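Local coordinates for replicative DNA helicase (Nostoc punctiforme, PDB 4O1R), which contains an intein that probably excises itself by protein splicing and joins the two flanking parts of the helicase, at residues Leu36-Met41 against Lys77-Asn82; Gln42-Ile47 against Pro128-Phe133. One frame throughout, in Å; residues are numbered along the deposited sequence.

Contact 1 (Leu36-Met41 against Lys77-Asn82). With NA (sodium ion), chain D.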
loop_
_atom_site.group_PDB
_atom_site.type_symbol
_atom_site.label_atom_id
_atom_site.label_comp_id
_atom_site.label_asym_id
_atom_site.label_seq_id
_atom_site.Cartn_x
_atom_site.Cartn_y
_atom_site.Cartn_z
ATOM N N LEU A 36 5.056 -3.447 7.378
ATOM C CA LEU A 36 5.845 -4.658 7.430
ATOM C C LEU A 36 7.250 -4.383 7.957
ATOM O O LEU A 36 7.943 -3.495 7.461
ATOM C CB LEU A 36 5.932 -5.257 6.024
ATOM C CG LEU A 36 6.792 -6.518 5.884
ATOM C CD1 LEU A 36 6.156 -7.718 6.558
ATOM C CD2 LEU A 36 7.028 -6.791 4.410
ATOM N N ASN A 37 7.654 -5.140 8.969
ATOM C CA ASN A 37 9.067 -5.216 9.329
ATOM C C ASN A 37 9.698 -6.308 8.463
ATOM O O ASN A 37 9.419 -7.480 8.648
ATOM C CB ASN A 37 9.234 -5.514 10.824
ATOM C CG ASN A 37 10.683 -5.602 11.244
ATOM O OD1 ASN A 37 11.564 -5.873 10.427
ATOM N ND2 ASN A 37 10.939 -5.371 12.527
ATOM N N GLU A 38 10.527 -5.910 7.501
ATOM C CA GLU A 38 11.087 -6.853 6.533
ATOM C C GLU A 38 12.098 -7.837 7.113
ATOM O O GLU A 38 12.349 -8.892 6.527
ATOM C CB GLU A 38 11.720 -6.099 5.373
ATOM C CG GLU A 38 10.833 -5.958 4.174
ATOM C CD GLU A 38 11.645 -5.677 2.934
ATOM O OE1 GLU A 38 12.017 -6.643 2.221
ATOM O OE2 GLU A 38 11.944 -4.490 2.705
ATOM N N ALA A 39 12.676 -7.492 8.257
ATOM C CA ALA A 39 13.640 -8.374 8.918
ATOM C C ALA A 39 12.943 -9.558 9.587
ATOM O O ALA A 39 13.454 -10.680 9.557
ATOM C CB ALA A 39 14.469 -7.601 9.920
ATOM N N THR A 40 11.778 -9.308 10.183
ATOM C CA THR A 40 11.009 -10.358 10.854
ATOM C C THR A 40 9.916 -10.919 9.948
ATOM O O THR A 40 9.348 -11.977 10.228
ATOM C CB THR A 40 10.352 -9.841 12.158
ATOM O OG1 THR A 40 9.435 -8.784 11.842
ATOM C CG2 THR A 40 11.396 -9.315 13.124
ATOM N N MET A 41 9.622 -10.196 8.864
ATOM C CA MET A 41 8.480 -10.486 7.995
ATOM C C MET A 41 7.163 -10.534 8.778
ATOM O O MET A 41 6.282 -11.346 8.509
ATOM C CB MET A 41 8.714 -11.737 7.129
ATOM C CG MET A 41 9.837 -11.561 6.117
ATOM S SD MET A 41 9.561 -10.213 4.944
ATOM C CE MET A 41 8.264 -10.906 3.916
ATOM N N LYS A 77 5.778 0.952 -5.487
ATOM C CA LYS A 77 6.410 -0.361 -5.290
ATOM C C LYS A 77 5.616 -1.276 -4.354
ATOM O O LYS A 77 5.002 -0.838 -3.370
ATOM C CB LYS A 77 7.854 -0.218 -4.803
ATOM C CG LYS A 77 8.796 0.407 -5.853
ATOM C CD LYS A 77 10.258 0.350 -5.427
ATOM C CE LYS A 77 11.157 0.903 -6.519
ATOM N NZ LYS A 77 12.592 0.705 -6.210
ATOM N N PHE A 78 5.636 -2.555 -4.721
ATOM C CA PHE A 78 5.017 -3.660 -3.994
ATOM C C PHE A 78 6.089 -4.711 -3.750
ATOM O O PHE A 78 7.110 -4.730 -4.445
ATOM C CB PHE A 78 3.880 -4.251 -4.828
ATOM C CG PHE A 78 2.749 -3.286 -5.035
ATOM C CD1 PHE A 78 2.817 -2.314 -6.030
ATOM C CD2 PHE A 78 1.626 -3.317 -4.215
ATOM C CE1 PHE A 78 1.785 -1.404 -6.206
ATOM C CE2 PHE A 78 0.588 -2.407 -4.397
ATOM C CZ PHE A 78 0.675 -1.451 -5.391
ATOM N N LEU A 79 5.882 -5.576 -2.760
ATOM C CA LEU A 79 6.942 -6.513 -2.388
ATOM C C LEU A 79 6.740 -7.882 -3.027
ATOM O O LEU A 79 5.706 -8.528 -2.820
ATOM C CB LEU A 79 7.011 -6.657 -0.864
ATOM C CG LEU A 79 8.118 -7.592 -0.352
ATOM C CD1 LEU A 79 9.498 -7.137 -0.793
ATOM C CD2 LEU A 79 8.054 -7.700 1.157
ATOM N N THR A 80 7.724 -8.314 -3.807
ATOM C CA THR A 80 7.727 -9.673 -4.350
ATOM C C THR A 80 8.775 -10.511 -3.604
ATOM O O THR A 80 9.560 -9.974 -2.818
ATOM C CB THR A 80 8.088 -9.701 -5.853
ATOM O OG1 THR A 80 9.505 -9.490 -6.023
ATOM C CG2 THR A 80 7.279 -8.668 -6.635
ATOM N N ILE A 81 8.812 -11.816 -3.878
ATOM C CA ILE A 81 9.784 -12.711 -3.243
ATOM C C ILE A 81 11.210 -12.382 -3.689
ATOM O O ILE A 81 12.179 -12.831 -3.066
ATOM C CB ILE A 81 9.426 -14.199 -3.551
ATOM C CG1 ILE A 81 10.080 -15.170 -2.559
ATOM C CG2 ILE A 81 9.777 -14.577 -4.988
ATOM C CD1 ILE A 81 9.551 -15.044 -1.186
ATOM N N ASN A 82 11.328 -11.616 -4.770
ATOM C CA ASN A 82 12.620 -11.164 -5.271
ATOM C C ASN A 82 12.835 -9.657 -5.089
ATOM O O ASN A 82 13.656 -9.060 -5.790
ATOM C CB ASN A 82 12.854 -11.647 -6.710
ATOM C CG ASN A 82 13.240 -13.114 -6.751
ATOM O OD1 ASN A 82 14.165 -13.525 -6.056
ATOM N ND2 ASN A 82 12.503 -13.915 -7.514
HETATM NA NA NA D . 14.023 -13.677 -1.885
HETATM O O HOH W 1 14.421 -14.785 -3.774
HETATM O O HOH W 2 13.455 -15.926 -1.040
HETATM O O HOH W 3 12.672 -13.002 0.010
HETATM O O HOH W 4 15.421 -12.178 -2.476
#
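N37 OD1 accepts a hydrogen bond from the backbone N of A39 at 2.9 Å and a weak second one from the N of T40, so it holds the turn that carries E38 and M41 up to L79. The bond from A39 N makes an Asx turn. The A39 donor lies 20° from the carbonyl plane of N37.

L79 is the centre of the contact. Its CD2 methyl meets L36 CD2 at 3.5 Å, which is tight for two methyls. Both leucines have CG anti to the backbone N (chi1 177° for L36, -178° for L79), and the two side chains meet roughly at right angles. M41 folds its thioether back toward the same place and brings CE to 4.2 Å from L79 CD2. The other methyl, L79 CD1, lies under the carboxylate of E38, 4.0 Å from OE1. The second oxygen, E38 OE2, is hydrogen-bonded to W84 NE1, which helps fix the carboxylate.

Past L79 the chain turns sharply. T80 OG1 accepts from the N of N82 at 3.1 Å, an ST turn, and also bonds to G83 O. I81 O binds a sodium ion at 2.4 Å, with four waters as the other ligands. One of these waters donates to N82 OD1, so N82 belongs to the second shell.

The contact joins two sheets. L36 lies near the end of strand 31-37 of the large sheet and also touches I106 and I139. Strand 77-80 lies between strands 83-86 and 138-141 of the four-stranded sheet, and L79 rests on A97 of strand 95-99.

Contact 2 (Gln42-Ile47 against Pro128-Phe133)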
loop_
_atom_site.group_PDB
_atom_site.type_symbol
_atom_site.label_atom_id
_atom_site.label_comp_id
_atom_site.label_asym_id
_atom_site.label_seq_id
_atom_site.Cartn_x
_atom_site.Cartn_y
_atom_site.Cartn_z
ATOM N N GLN A 42 7.049 -9.630 9.748
ATOM C CA GLN A 42 5.856 -9.516 10.574
ATOM C C GLN A 42 5.341 -8.093 10.504
ATOM O O GLN A 42 6.123 -7.148 10.351
ATOM C CB GLN A 42 6.169 -9.854 12.037
ATOM C CG GLN A 42 6.762 -11.241 12.265
ATOM C CD GLN A 42 5.705 -12.312 12.256
ATOM O OE1 GLN A 42 4.925 -12.436 13.202
ATOM N NE2 GLN A 42 5.667 -13.100 11.186
ATOM N N LEU A 43 4.026 -7.947 10.623
ATOM C CA LEU A 43 3.412 -6.627 10.700
ATOM C C LEU A 43 3.679 -5.972 12.057
ATOM O O LEU A 43 3.686 -6.641 13.097
ATOM C CB LEU A 43 1.902 -6.707 10.468
ATOM C CG LEU A 43 1.332 -7.079 9.103
ATOM C CD1 LEU A 43 -0.162 -6.807 9.148
ATOM C CD2 LEU A 43 1.974 -6.278 7.972
ATOM N N GLU A 44 3.907 -4.661 12.023
ATOM C CA GLU A 44 4.174 -3.856 13.218
ATOM C C GLU A 44 3.460 -2.527 13.108
ATOM O O GLU A 44 3.169 -2.057 12.011
ATOM C CB GLU A 44 5.671 -3.560 13.366
ATOM C CG GLU A 44 6.555 -4.728 13.744
ATOM C CD GLU A 44 8.006 -4.313 13.923
ATOM O OE1 GLU A 44 8.324 -3.108 13.789
ATOM O OE2 GLU A 44 8.834 -5.198 14.202
ATOM N N LYS A 45 3.176 -1.926 14.255
ATOM C CA LYS A 45 2.650 -0.565 14.312
ATOM C C LYS A 45 3.738 0.410 13.868
ATOM O O LYS A 45 4.893 0.294 14.287
ATOM C CB LYS A 45 2.198 -0.237 15.738
ATOM C CG LYS A 45 1.255 -1.277 16.322
ATOM C CD LYS A 45 0.933 -1.008 17.779
ATOM C CE LYS A 45 0.063 -2.120 18.354
ATOM N NZ LYS A 45 -0.396 -1.792 19.735
ATOM N N ALA A 46 3.357 1.371 13.031
ATOM C CA ALA A 46 4.300 2.314 12.436
ATOM C C ALA A 46 3.727 3.726 12.392
ATOM O O ALA A 46 2.608 3.937 11.927
ATOM C CB ALA A 46 4.670 1.863 11.035
ATOM N N ILE A 47 4.513 4.693 12.845
ATOM C CA ILE A 47 4.087 6.091 12.874
ATOM C C ILE A 47 4.177 6.765 11.500
ATOM O O ILE A 47 5.176 6.641 10.778
ATOM C CB ILE A 47 4.878 6.911 13.935
ATOM C CG1 ILE A 47 4.589 6.367 15.336
ATOM C CG2 ILE A 47 4.567 8.421 13.828
ATOM C CD1 ILE A 47 3.152 6.512 15.808
ATOM N N PRO A 128 8.551 7.133 8.451
ATOM C CA PRO A 128 10.016 7.261 8.517
ATOM C C PRO A 128 10.757 6.055 9.069
ATOM O O PRO A 128 11.954 5.923 8.817
ATOM C CB PRO A 128 10.233 8.486 9.406
ATOM C CG PRO A 128 8.970 8.695 10.126
ATOM C CD PRO A 128 7.873 8.168 9.251
ATOM N N GLY A 129 10.082 5.171 9.795
ATOM C CA GLY A 129 10.784 3.997 10.322
ATOM C C GLY A 129 10.967 2.921 9.263
ATOM O O GLY A 129 12.068 2.687 8.756
ATOM N N LEU A 130 9.856 2.287 8.922
ATOM C CA LEU A 130 9.834 1.109 8.065
ATOM C C LEU A 130 9.651 1.402 6.569
ATOM O O LEU A 130 9.847 0.516 5.735
ATOM C CB LEU A 130 8.755 0.140 8.577
ATOM C CG LEU A 130 9.009 -0.449 9.972
ATOM C CD1 LEU A 130 7.788 -1.171 10.494
ATOM C CD2 LEU A 130 10.204 -1.397 9.938
ATOM N N HIS A 131 9.273 2.640 6.239
ATOM C CA HIS A 131 9.143 3.122 4.849
ATOM C C HIS A 131 8.119 2.355 4.003
ATOM O O HIS A 131 8.218 2.314 2.779
ATOM C CB HIS A 131 10.506 3.160 4.139
ATOM C CG HIS A 131 11.566 3.893 4.904
ATOM N ND1 HIS A 131 11.552 5.262 5.068
ATOM C CD2 HIS A 131 12.669 3.446 5.549
ATOM C CE1 HIS A 131 12.606 5.626 5.777
ATOM N NE2 HIS A 131 13.295 4.543 6.088
ATOM N N ASN A 132 7.116 1.782 4.660
ATOM C CA ASN A 132 6.043 1.074 3.967
ATOM C C ASN A 132 4.812 1.090 4.839
ATOM O O ASN A 132 4.875 1.445 6.016
ATOM C CB ASN A 132 6.454 -0.365 3.572
ATOM C CG ASN A 132 6.420 -1.350 4.743
ATOM O OD1 ASN A 132 5.363 -1.860 5.122
ATOM N ND2 ASN A 132 7.590 -1.644 5.293
ATOM N N PHE A 133 3.679 0.744 4.259
ATOM C CA PHE A 133 2.470 0.626 5.050
ATOM C C PHE A 133 1.482 -0.258 4.330
ATOM O O PHE A 133 1.664 -0.571 3.140
ATOM C CB PHE A 133 1.855 2.003 5.390
ATOM C CG PHE A 133 1.468 2.832 4.189
ATOM C CD1 PHE A 133 2.417 3.637 3.550
ATOM C CD2 PHE A 133 0.152 2.851 3.714
ATOM C CE1 PHE A 133 2.063 4.428 2.438
ATOM C CE2 PHE A 133 -0.208 3.637 2.611
ATOM C CZ PHE A 133 0.749 4.420 1.972
HETATM O O HOH W 5 7.542 5.471 11.315
#
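The backbones of A46 and I47 pass those of G129 and P128 at CA distances of 7.0 Å (A46 to G129) and 7.5 Å (I47 to P128), too far for direct strand pairing. A water bridges them instead. It donates to I47 O at 2.7 Å and accepts from G129 N at 3.0 Å. P128 CD also packs on I47 O, at 3.5 Å.

L130 carries most of the side-chain contact. With CG anti to the carbonyl carbon (chi1 -65°), it places its CD1 methyl 3.9 Å from E44 OE1 and 4.4 Å from A46 CB, crossing the E44 side chain at about a right angle. The E44 chain is extended beyond CG, and its OE2 is hydrogen-bonded to N37 ND2, which steadies the carboxylate beside L130. N132 ND2 gives a weak hydrogen bond to L130 O, and A35 of strand 31-37 touches L130, A46 and N132.

The loop leads into strand 132-135, with H131 paired through its backbone to N142 at the C-terminus. The L130-F133 sequence, Leu-His-Asn-Phe, is consistent with block F of inteins, near the C-terminal splice junction.

Overall arrangement
Contacts 1 and 2 have their centres 11 Å apart and join the same two sheets. Segments 36-41 and 42-47 follow each other directly in the hairpin of strands 31-37 and 42-55: 36-41 is the end of strand 31-37 and the turn after it, and 42-47 the start of strand 42-55. Their partners, 77-82 and then 128-133, come later and lead through or into strands of the four-stranded sheet, so the contacts cross along the chain. They also touch: L36 N is hydrogen-bonded to N132 OD1 at 2.8 Å, and L36 O packs on L130 CD1. One hairpin thus meets both the middle and the C-terminal part of the intein's all-beta, probably Hint-type, fold.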